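Alginate lyase (Bacteroides ovatus, PDB 3NNB) probably cleaves the polysaccharide alginate by beta-elimination, as a mainly helical single chain that binds a sodium ion. Local coordinates at residues 129-132 with 133-137; 252-255 with 256-260; 333-336 with 337-341; 372-375 with 376-380. One frame throughout, in Å; residues are numbered along the deposited sequence. Where two conformers were deposited one is given.

Interaction 1 (129-132 with 133-137); sequences DFLN and VWFLD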
loop_
_atom_site.group_PDB
_atom_site.type_symbol
_atom_site.label_atom_id
_atom_site.label_comp_id
_atom_site.label_asym_id
_atom_site.label_seq_id
_atom_site.Cartn_x
_atom_site.Cartn_y
_atom_site.Cartn_z
ATOM N N ASP A 129 6.348 -19.906 -4.699
ATOM C CA ASP A 129 5.275 -20.559 -5.467
ATOM C C ASP A 129 4.218 -19.515 -5.840
ATOM O O ASP A 129 3.881 -19.396 -7.011
ATOM C CB ASP A 129 4.715 -21.713 -4.646
ATOM C CG ASP A 129 3.715 -22.579 -5.373
ATOM O OD1 ASP A 129 3.598 -22.569 -6.609
ATOM O OD2 ASP A 129 3.100 -23.377 -4.621
ATOM N N PHE A 130 3.755 -18.713 -4.873
ATOM C CA PHE A 130 2.845 -17.609 -5.198
ATOM C C PHE A 130 3.429 -16.686 -6.266
ATOM O O PHE A 130 2.745 -16.295 -7.174
ATOM C CB PHE A 130 2.563 -16.734 -3.974
ATOM C CG PHE A 130 1.482 -17.267 -3.051
ATOM C CD1 PHE A 130 0.142 -16.970 -3.325
ATOM C CD2 PHE A 130 1.785 -17.953 -1.856
ATOM C CE1 PHE A 130 -0.860 -17.404 -2.491
ATOM C CE2 PHE A 130 0.776 -18.400 -1.014
ATOM C CZ PHE A 130 -0.551 -18.141 -1.344
ATOM N N LEU A 131 4.685 -16.293 -6.106
ATOM C CA LEU A 131 5.311 -15.350 -7.048
ATOM C C LEU A 131 5.469 -15.956 -8.458
ATOM O O LEU A 131 5.287 -15.255 -9.459
ATOM C CB LEU A 131 6.663 -14.950 -6.535
ATOM C CG LEU A 131 6.689 -14.051 -5.315
ATOM C CD1 LEU A 131 8.148 -13.883 -4.756
ATOM C CD2 LEU A 131 5.987 -12.657 -5.533
ATOM N N ASN A 132 5.868 -17.229 -8.529
ATOM C CA ASN A 132 5.948 -17.935 -9.826
ATOM C C ASN A 132 4.602 -17.916 -10.530
ATOM O O ASN A 132 4.491 -17.531 -11.710
ATOM C CB ASN A 132 6.379 -19.418 -9.657
ATOM C CG ASN A 132 7.856 -19.574 -9.392
ATOM O OD1 ASN A 132 8.651 -18.763 -9.823
ATOM N ND2 ASN A 132 8.232 -20.669 -8.744
ATOM N N VAL A 133 3.575 -18.306 -9.795
ATOM C CA VAL A 133 2.238 -18.419 -10.381
ATOM C C VAL A 133 1.745 -17.038 -10.827
ATOM O O VAL A 133 1.211 -16.877 -11.923
ATOM C CB VAL A 133 1.258 -19.092 -9.434
ATOM C CG1 VAL A 133 -0.171 -19.007 -10.001
ATOM C CG2 VAL A 133 1.694 -20.569 -9.206
ATOM N N TRP A 134 1.946 -16.036 -9.994
ATOM C CA TRP A 134 1.404 -14.706 -10.301
ATOM C C TRP A 134 2.161 -13.930 -11.370
ATOM O O TRP A 134 1.542 -13.255 -12.200
ATOM C CB TRP A 134 1.286 -13.834 -9.031
ATOM C CG TRP A 134 0.506 -12.585 -9.292
ATOM C CD1 TRP A 134 0.972 -11.396 -9.750
ATOM C CD2 TRP A 134 -0.921 -12.465 -9.240
ATOM N NE1 TRP A 134 -0.079 -10.513 -9.945
ATOM C CE2 TRP A 134 -1.247 -11.162 -9.673
ATOM C CE3 TRP A 134 -1.955 -13.335 -8.859
ATOM C CZ2 TRP A 134 -2.565 -10.693 -9.722
ATOM C CZ3 TRP A 134 -3.258 -12.871 -8.886
ATOM C CH2 TRP A 134 -3.558 -11.573 -9.352
ATOM N N PHE A 135 3.488 -13.980 -11.316
ATOM C CA PHE A 135 4.375 -13.151 -12.103
ATOM C C PHE A 135 5.205 -13.806 -13.215
ATOM O O PHE A 135 5.573 -13.106 -14.168
ATOM C CB PHE A 135 5.386 -12.444 -11.201
ATOM C CG PHE A 135 4.789 -11.434 -10.261
ATOM C CD1 PHE A 135 4.463 -10.138 -10.693
ATOM C CD2 PHE A 135 4.556 -11.761 -8.921
ATOM C CE1 PHE A 135 3.919 -9.216 -9.836
ATOM C CE2 PHE A 135 3.967 -10.829 -8.064
ATOM C CZ PHE A 135 3.685 -9.542 -8.522
ATOM N N LEU A 136 5.633 -15.061 -13.039
ATOM C CA LEU A 136 6.726 -15.638 -13.852
ATOM C C LEU A 136 6.315 -16.782 -14.756
ATOM O O LEU A 136 6.906 -16.927 -15.841
ATOM C CB LEU A 136 7.905 -16.080 -12.977
ATOM C CG LEU A 136 8.407 -15.006 -11.991
ATOM C CD1 LEU A 136 9.543 -15.590 -11.098
ATOM C CD2 LEU A 136 8.872 -13.758 -12.745
ATOM N N ASP A 137 5.341 -17.589 -14.344
ATOM C CA ASP A 137 4.966 -18.783 -15.105
ATOM C C ASP A 137 4.207 -18.325 -16.363
ATOM O O ASP A 137 3.236 -17.549 -16.282
ATOM C CB ASP A 137 4.037 -19.683 -14.293
ATOM C CG ASP A 137 4.718 -20.416 -13.123
ATOM O OD1 ASP A 137 5.963 -20.464 -13.077
ATOM O OD2 ASP A 137 3.940 -20.929 -12.244
#
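Asn132 O is gripped twice: it accepts Leu136 N at 3.0 Å and Asp137 N at 2.8 Å, and the two donors reach it from opposite faces of its carbonyl plane. The Asp137 side chain lies close by, CG and CB near that oxygen, without a bond from its carboxylate. On the same turn the amide of Asn132 lies across the leucine side chain, OD1 3.5 Å from Leu136 CD1. One residue earlier, Leu131 sends CD2 to the Phe135 ring, 3.7 Å from CE2, while Leu131 O lies at the ring's edge, in its plane, and accepts Phe135 N at 2.9 Å. With CG anti to its carbonyl carbon (chi1 -66°), the Phe135 ring is set with its edge toward this carbonyl. Trp134 CD1 stands 3.4 Å above the centre of one face of the ring. Upstream, Val133 N to Asp129 O (167° at the hydrogen) and Trp134 N to Phe130 O keep the ordinary i to i+4 spacing. The Asp137 bond is i to i+5, so the last stretch of helix 121-136 widens into a pi-type turn as the chain passes into a loop. Val133 CG2 lies beside the Asp129 carboxylate, 3.8 Å from OD1. Farther out, Phe130 and Trp134 pack on helix 98-118, whereas Leu131 and Phe135 meet Met178 and Met174 of helix 171-180; Trp198 joins Phe135 in an edge-to-face ring contact. Leu131 also touches Phe187, a ligand of the sodium ion; the ion itself is about 11 Å from the Leu131 side chain.

Interaction 2 (252-255 with 256-260); sequences EKRL and FAQIE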
loop_
_atom_site.group_PDB
_atom_site.type_symbol
_atom_site.label_atom_id
_atom_site.label_comp_id
_atom_site.label_asym_id
_atom_site.label_seq_id
_atom_site.Cartn_x
_atom_site.Cartn_y
_atom_site.Cartn_z
ATOM N N GLU A 252 6.982 19.730 -3.371
ATOM C CA GLU A 252 6.256 20.729 -4.144
ATOM C C GLU A 252 5.110 20.122 -4.941
ATOM O O GLU A 252 4.039 20.691 -5.000
ATOM C CB GLU A 252 7.202 21.502 -5.079
ATOM C CG GLU A 252 8.156 22.419 -4.337
ATOM C CD GLU A 252 9.089 23.185 -5.263
ATOM O OE1 GLU A 252 8.625 23.717 -6.295
ATOM O OE2 GLU A 252 10.286 23.262 -4.940
ATOM N N LYS A 253 5.315 18.936 -5.526
ATOM C CA LYS A 253 4.311 18.334 -6.390
ATOM C C LYS A 253 3.120 17.767 -5.625
ATOM O O LYS A 253 1.966 17.860 -6.101
ATOM C CB LYS A 253 4.936 17.226 -7.228
ATOM C CG LYS A 253 4.055 16.716 -8.357
ATOM C CD LYS A 253 4.773 15.614 -9.186
ATOM C CE LYS A 253 6.011 16.102 -9.894
ATOM N NZ LYS A 253 5.696 17.252 -10.809
ATOM N N ARG A 254 3.398 17.232 -4.435
ATOM C CA ARG A 254 2.390 16.467 -3.678
ATOM C C ARG A 254 2.064 17.107 -2.319
ATOM O O ARG A 254 0.929 17.469 -2.058
ATOM C CB ARG A 254 2.815 15.008 -3.476
ATOM C CG ARG A 254 3.200 14.291 -4.753
ATOM C CD ARG A 254 2.088 14.265 -5.808
ATOM N NE ARG A 254 2.578 13.598 -7.012
ATOM C CZ ARG A 254 1.875 13.431 -8.125
ATOM N NH1 ARG A 254 0.671 13.946 -8.250
ATOM N NH2 ARG A 254 2.400 12.749 -9.119
ATOM N N LEU A 255 3.061 17.283 -1.454
ATOM C CA LEU A 255 2.761 17.757 -0.111
ATOM C C LEU A 255 2.183 19.162 -0.108
ATOM O O LEU A 255 1.210 19.440 0.570
ATOM C CB LEU A 255 4.011 17.747 0.803
ATOM C CG LEU A 255 4.625 16.362 1.027
ATOM C CD1 LEU A 255 5.871 16.481 1.882
ATOM C CD2 LEU A 255 3.622 15.314 1.614
ATOM N N PHE A 256 2.817 20.080 -0.835
ATOM C CA PHE A 256 2.404 21.484 -0.728
ATOM C C PHE A 256 1.146 21.740 -1.571
ATOM O O PHE A 256 0.467 22.767 -1.392
ATOM C CB PHE A 256 3.535 22.448 -1.120
ATOM C CG PHE A 256 4.841 22.249 -0.357
ATOM C CD1 PHE A 256 4.890 21.633 0.891
ATOM C CD2 PHE A 256 6.042 22.695 -0.913
ATOM C CE1 PHE A 256 6.104 21.442 1.568
ATOM C CE2 PHE A 256 7.252 22.510 -0.221
ATOM C CZ PHE A 256 7.273 21.900 0.992
ATOM N N ALA A 257 0.864 20.840 -2.498
ATOM C CA ALA A 257 -0.326 20.926 -3.316
ATOM C C ALA A 257 -1.557 20.451 -2.511
ATOM O O ALA A 257 -2.627 21.042 -2.624
ATOM C CB ALA A 257 -0.163 20.090 -4.575
ATOM N N GLN A 258 -1.393 19.369 -1.771
ATOM C CA GLN A 258 -2.497 18.609 -1.132
ATOM C C GLN A 258 -2.771 18.935 0.341
ATOM O O GLN A 258 -3.845 18.581 0.844
ATOM C CB GLN A 258 -2.270 17.099 -1.277
ATOM C CG GLN A 258 -2.166 16.648 -2.720
ATOM C CD GLN A 258 -2.221 15.163 -2.920
ATOM O OE1 GLN A 258 -2.758 14.394 -2.083
ATOM N NE2 GLN A 258 -1.669 14.726 -4.070
ATOM N N ILE A 259 -1.831 19.616 1.001
ATOM C CA ILE A 259 -1.965 20.033 2.378
ATOM C C ILE A 259 -2.110 21.557 2.449
ATOM O O ILE A 259 -1.314 22.293 1.902
ATOM C CB ILE A 259 -0.768 19.571 3.238
ATOM C CG1 ILE A 259 -0.545 18.051 3.091
ATOM C CG2 ILE A 259 -0.920 19.977 4.705
ATOM C CD1 ILE A 259 0.821 17.627 3.660
ATOM N N GLU A 260 -3.181 22.020 3.092
ATOM C CA GLU A 260 -3.367 23.451 3.288
ATOM C C GLU A 260 -2.553 23.935 4.490
ATOM O O GLU A 260 -2.024 23.144 5.274
ATOM C CB GLU A 260 -4.846 23.752 3.477
ATOM C CG GLU A 260 -5.669 23.511 2.277
ATOM C CD GLU A 260 -5.414 24.495 1.168
ATOM O OE1 GLU A 260 -5.543 25.737 1.396
ATOM O OE2 GLU A 260 -5.063 24.035 0.061
HETATM O O HOH W 1 -0.933 15.688 -6.651
#
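The C-terminal turn of helix 240-258 unites three neighbouring pairs, Glu252 with Phe256, Arg254 with Gln258 and Leu255 with Ile259, the last at the residue where helical backbone angles stop. Two i to i+4 bonds close the turn: Gln258 N to Arg254 O at 3.0 Å and Ile259 N to Leu255 O at 3.1 Å, bent to 145° and 141° at the hydrogen. The phenyl ring of Phe256 lies back along the preceding turn, CD2 3.8 Å from Glu252 CA and CD1 4.0 Å from Leu255 CB; beyond the segments it touches Ser304 and Arg308. With alanine in place of Phe256, Glu252 CA and Leu255 CB are likely to lose the ring packed on them, with a gap opened toward Ser304 and Arg308. Leu255 and Ile259 run side by side, CD2 to CD1 4.2 Å, and both rest on Met285 of helix 274-293. Arg254 bends at chi2 (-58°) and then extends beside Gln258, its guanidinium and the amide almost perpendicular. The guanidinium is fixed chiefly from outside, by a salt bridge from NE to Asp227 and a bond from NH2 to Gln216 O, while Gln258 OE1 accepts from Asn281. One water bridges the two side chains in the guanidinium plane, accepting from Arg254 NH1 and from Gln258 NE2, each at 2.9 Å.

Interaction 3 (333-336 with 337-341); sequences IKEW and DKKQE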
loop_
_atom_site.group_PDB
_atom_site.type_symbol
_atom_site.label_atom_id
_atom_site.label_comp_id
_atom_site.label_asym_id
_atom_site.label_seq_id
_atom_site.Cartn_x
_atom_site.Cartn_y
_atom_site.Cartn_z
ATOM N N ILE A 333 -18.606 7.446 6.855
ATOM C CA ILE A 333 -19.830 6.646 6.792
ATOM C C ILE A 333 -19.732 5.219 7.347
ATOM O O ILE A 333 -20.764 4.563 7.534
ATOM C CB ILE A 333 -20.426 6.619 5.365
ATOM C CG1 ILE A 333 -19.431 5.964 4.376
ATOM C CG2 ILE A 333 -20.875 8.049 4.929
ATOM C CD1 ILE A 333 -20.008 5.648 2.980
ATOM N N LYS A 334 -18.503 4.758 7.580
ATOM C CA LYS A 334 -18.238 3.435 8.109
ATOM C C LYS A 334 -16.899 3.436 8.819
ATOM O O LYS A 334 -16.185 4.430 8.770
ATOM C CB LYS A 334 -18.220 2.428 6.974
ATOM C CG LYS A 334 -17.181 2.749 5.899
ATOM C CD LYS A 334 -17.202 1.746 4.712
ATOM C CE LYS A 334 -16.096 2.002 3.697
ATOM N NZ LYS A 334 -16.000 0.982 2.621
ATOM N N GLU A 335 -16.561 2.308 9.453
ATOM C CA GLU A 335 -15.204 2.078 9.964
ATOM C C GLU A 335 -14.664 3.142 10.932
ATOM O O GLU A 335 -13.453 3.334 10.990
ATOM C CB GLU A 335 -14.257 1.936 8.770
ATOM C CG GLU A 335 -14.531 0.730 7.915
ATOM C CD GLU A 335 -13.663 0.616 6.650
ATOM O OE1 GLU A 335 -13.113 1.605 6.120
ATOM O OE2 GLU A 335 -13.511 -0.519 6.178
ATOM N N TRP A 336 -15.531 3.812 11.693
ATOM C CA TRP A 336 -15.058 4.813 12.661
ATOM C C TRP A 336 -14.026 4.255 13.626
ATOM O O TRP A 336 -12.945 4.777 13.744
ATOM C CB TRP A 336 -16.235 5.441 13.426
ATOM C CG TRP A 336 -15.753 6.475 14.370
ATOM C CD1 TRP A 336 -15.556 6.312 15.716
ATOM C CD2 TRP A 336 -15.343 7.808 14.059
ATOM N NE1 TRP A 336 -15.032 7.465 16.260
ATOM C CE2 TRP A 336 -14.922 8.404 15.261
ATOM C CE3 TRP A 336 -15.335 8.572 12.894
ATOM C CZ2 TRP A 336 -14.473 9.720 15.322
ATOM C CZ3 TRP A 336 -14.858 9.871 12.953
ATOM C CH2 TRP A 336 -14.440 10.431 14.179
ATOM N N ASP A 337 -14.372 3.189 14.358
ATOM C CA ASP A 337 -13.431 2.640 15.335
ATOM C C ASP A 337 -12.161 2.123 14.693
ATOM O O ASP A 337 -11.033 2.333 15.202
ATOM C CB ASP A 337 -14.108 1.513 16.131
ATOM C CG ASP A 337 -15.188 1.996 17.045
ATOM O OD1 ASP A 337 -15.286 3.191 17.330
ATOM O OD2 ASP A 337 -15.931 1.133 17.519
ATOM N N LYS A 338 -12.288 1.435 13.565
ATOM C CA LYS A 338 -11.112 0.968 12.817
ATOM C C LYS A 338 -10.150 2.112 12.462
ATOM O O LYS A 338 -8.937 1.954 12.608
ATOM C CB LYS A 338 -11.560 0.221 11.564
ATOM C CG LYS A 338 -10.501 -0.297 10.681
ATOM C CD LYS A 338 -11.140 -0.877 9.377
ATOM C CE LYS A 338 -10.078 -1.255 8.367
ATOM N NZ LYS A 338 -10.640 -1.423 6.992
ATOM N N LYS A 339 -10.689 3.225 11.950
ATOM C CA LYS A 339 -9.856 4.404 11.588
ATOM C C LYS A 339 -9.307 5.158 12.776
ATOM O O LYS A 339 -8.158 5.598 12.709
ATOM C CB LYS A 339 -10.597 5.325 10.629
ATOM C CG LYS A 339 -10.931 4.643 9.294
ATOM C CD LYS A 339 -9.726 4.001 8.613
ATOM C CE LYS A 339 -10.168 3.235 7.380
ATOM N NZ LYS A 339 -8.994 2.497 6.760
ATOM N N GLN A 340 -10.065 5.234 13.897
ATOM C CA GLN A 340 -9.476 5.723 15.153
ATOM C C GLN A 340 -8.218 4.909 15.534
ATOM O O GLN A 340 -7.189 5.477 15.853
ATOM C CB GLN A 340 -10.509 5.678 16.277
ATOM C CG GLN A 340 -11.537 6.796 16.166
ATOM C CD GLN A 340 -10.980 8.127 16.642
ATOM O OE1 GLN A 340 -10.178 8.147 17.586
ATOM N NE2 GLN A 340 -11.402 9.232 16.027
ATOM N N GLU A 341 -8.311 3.575 15.485
ATOM C CA GLU A 341 -7.165 2.735 15.779
ATOM C C GLU A 341 -6.011 2.998 14.807
ATOM O O GLU A 341 -4.867 3.177 15.224
ATOM C CB GLU A 341 -7.559 1.261 15.772
ATOM C CG GLU A 341 -6.371 0.379 16.081
ATOM C CD GLU A 341 -6.703 -1.114 16.106
ATOM O OE1 GLU A 341 -7.716 -1.484 15.489
ATOM O OE2 GLU A 341 -5.940 -1.906 16.718
HETATM O O HOH W 2 -10.407 0.684 5.133
#
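Glu335 and Lys338 run alongside each other in the same direction and join in a salt bridge, Glu335 OE2 to Lys338 NZ 3.1 Å. The ammonium meets that oxygen from above the carboxylate, 68° out of its plane. Lys338 reaches there fully extended, with CG anti to the backbone N (chi1 179°). Lys339 instead kinks at chi2 (-53°), bringing CE to 3.6 Å from Glu335 OE1, while its NZ pairs with Glu342. A water ties the three together: it donates to Glu335 OE1 and accepts from both lysine NZ atoms, 2.8 Å from that of Lys338 and equally far from that of Lys339. A leucine in place of Glu335 would probably leave Lys338 without its salt-bridge mate and rob the water of its acceptor. On another side of the turn, Gln340 folds over the Trp336 ring: CG lies over one face in a CH-pi contact, 4.0 Å from the centroid of the five-membered ring, and NE2 comes within 3.2 Å of CZ2. The amide is tied to Tyr320 O through NE2 and to Gly322 N through OE1, which fixes its turn against the indole. Lys339 N to Glu335 O and Gln340 N to Trp336 O, both 2.9 Å, begin the i to i+4 ladder. Glu335 stands at the N-cap position, right before helix 336-351, and its carbonyl takes the first of these bonds.

Interaction 4 (372-375 with 376-380); sequences NKRI and HLIYS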
loop_
_atom_site.group_PDB
_atom_site.type_symbol
_atom_site.label_atom_id
_atom_site.label_comp_id
_atom_site.label_asym_id
_atom_site.label_seq_id
_atom_site.Cartn_x
_atom_site.Cartn_y
_atom_site.Cartn_z
ATOM N N ASN A 372 -0.678 -9.236 20.194
ATOM C CA ASN A 372 -0.295 -10.188 19.148
ATOM C C ASN A 372 -0.462 -9.650 17.688
ATOM O O ASN A 372 -0.145 -10.353 16.744
ATOM C CB ASN A 372 -1.077 -11.503 19.290
ATOM C CG ASN A 372 -2.549 -11.301 18.940
ATOM O OD1 ASN A 372 -3.155 -10.369 19.454
ATOM N ND2 ASN A 372 -3.093 -12.098 18.031
ATOM N N LYS A 373 -0.940 -8.424 17.505
ATOM C CA LYS A 373 -1.126 -7.883 16.155
ATOM C C LYS A 373 0.223 -7.601 15.529
ATOM O O LYS A 373 1.165 -7.151 16.178
ATOM C CB LYS A 373 -1.943 -6.580 16.196
ATOM C CG LYS A 373 -3.402 -6.749 16.648
ATOM C CD LYS A 373 -4.174 -7.797 15.857
ATOM C CE LYS A 373 -5.664 -7.827 16.247
ATOM N NZ LYS A 373 -6.439 -8.876 15.510
ATOM N N ARG A 374 0.318 -7.933 14.253
ATOM C CA ARG A 374 1.549 -7.810 13.486
ATOM C C ARG A 374 2.166 -6.434 13.508
ATOM O O ARG A 374 3.375 -6.308 13.419
ATOM C CB ARG A 374 1.288 -8.230 12.042
ATOM C CG ARG A 374 2.544 -8.488 11.275
ATOM C CD ARG A 374 2.247 -8.712 9.794
ATOM N NE ARG A 374 1.455 -9.921 9.613
ATOM C CZ ARG A 374 1.109 -10.419 8.420
ATOM N NH1 ARG A 374 1.504 -9.803 7.303
ATOM N NH2 ARG A 374 0.409 -11.530 8.366
ATOM N N ILE A 375 1.358 -5.392 13.615
ATOM C CA ILE A 375 1.854 -4.036 13.521
ATOM C C ILE A 375 2.866 -3.732 14.650
ATOM O O ILE A 375 3.765 -2.933 14.472
ATOM C CB ILE A 375 0.673 -3.019 13.476
ATOM C CG1 ILE A 375 1.163 -1.672 13.014
ATOM C CG2 ILE A 375 -0.053 -2.991 14.827
ATOM C CD1 ILE A 375 0.035 -0.811 12.431
ATOM N N HIS A 376 2.773 -4.446 15.771
ATOM C CA HIS A 376 3.748 -4.278 16.844
ATOM C C HIS A 376 5.174 -4.663 16.433
ATOM O O HIS A 376 6.178 -4.149 16.962
ATOM C CB HIS A 376 3.346 -5.082 18.080
ATOM C CG HIS A 376 2.129 -4.584 18.782
ATOM N ND1 HIS A 376 2.124 -3.428 19.551
ATOM C CD2 HIS A 376 0.885 -5.105 18.868
ATOM C CE1 HIS A 376 0.927 -3.287 20.099
ATOM N NE2 HIS A 376 0.154 -4.279 19.685
ATOM N N LEU A 377 5.278 -5.567 15.470
ATOM C CA LEU A 377 6.549 -6.005 14.964
ATOM C C LEU A 377 7.130 -5.041 13.902
ATOM O O LEU A 377 8.334 -4.839 13.830
ATOM C CB LEU A 377 6.389 -7.393 14.310
ATOM C CG LEU A 377 5.908 -8.580 15.147
ATOM C CD1 LEU A 377 5.719 -9.837 14.294
ATOM C CD2 LEU A 377 6.877 -8.865 16.353
ATOM N N ILE A 378 6.245 -4.465 13.100
ATOM C CA ILE A 378 6.633 -3.697 11.916
ATOM C C ILE A 378 6.927 -2.248 12.269
ATOM O O ILE A 378 7.826 -1.634 11.686
ATOM C CB ILE A 378 5.509 -3.736 10.842
ATOM C CG1 ILE A 378 5.248 -5.176 10.406
ATOM C CG2 ILE A 378 5.876 -2.845 9.642
ATOM C CD1 ILE A 378 6.498 -5.918 9.997
ATOM N N TYR A 379 6.167 -1.693 13.200
ATOM C CA TYR A 379 6.386 -0.330 13.690
ATOM C C TYR A 379 6.656 -0.319 15.193
ATOM O O TYR A 379 5.915 0.283 15.980
ATOM C CB TYR A 379 5.176 0.536 13.345
ATOM C CG TYR A 379 4.966 0.627 11.834
ATOM C CD1 TYR A 379 5.952 1.149 11.008
ATOM C CD2 TYR A 379 3.771 0.230 11.252
ATOM C CE1 TYR A 379 5.764 1.234 9.630
ATOM C CE2 TYR A 379 3.576 0.334 9.892
ATOM C CZ TYR A 379 4.566 0.813 9.086
ATOM O OH TYR A 379 4.354 0.894 7.706
ATOM N N SER A 380 7.753 -0.995 15.573
ATOM C CA SER A 380 8.150 -1.136 16.954
ATOM C C SER A 380 8.842 0.148 17.431
ATOM O O SER A 380 9.140 1.073 16.642
ATOM C CB SER A 380 9.117 -2.315 17.120
ATOM O OG SER A 380 10.429 -1.996 16.637
#
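Helix 375-378 is a single short turn of mixed spacing: Lys373 O and Arg374 O take i+3 bonds from His376 N and Leu377 N, whereas Tyr379 N reaches Ile375 O in a straight i+4 bond of 3.0 Å (168°). Ile378 N adds only weak bonds, to Arg374 O and Ile375 O. Ile375 puts CG1 anti to its backbone N (chi1 -165°), which carries the branch to the edge of the Tyr379 ring, 3.7 Å from CD2 and in the ring plane. In the conformer given, Ile378 CG2 lies 3.8 Å above the centre of one face of the Tyr379 ring. His376 turns its imidazole back toward Lys373, CD2 3.4 Å from Lys373 O, and meets Trp345 of helix 336-351 edge-to-face. Arg374 points elsewhere, its NH2 bonded to Thr110 and salt-bridged to Asp36, while Leu377 packs against helices 11-19 and 27-41. The turn is held by apolar packing around Tyr379 and by backbone bonds of unequal quality, and the Arg374 charge probably helps tie it to the helices that carry Asp36 and Thr110.

All four contacts are local turns at or near helix ends, and none touches another. Interactions 1 and 2 close helices 121-136 and 240-258, about 38 Å apart between centres and on opposite sides of the chain's centre; both have buried apolar residues, but interaction 2 adds a water-bridged arginine and glutamine. Interaction 3, by contrast, opens helix 336-351 at the surface, with no buried residue and with charges and water in the leading part. Interaction 4 is partly buried, apolar within the turn, with its one arginine paired outside it. It is nearest to interaction 3, about 5 Å between closest atoms, and its His376 and Ile375 pack on the same helix 336-351 that interaction 3 begins.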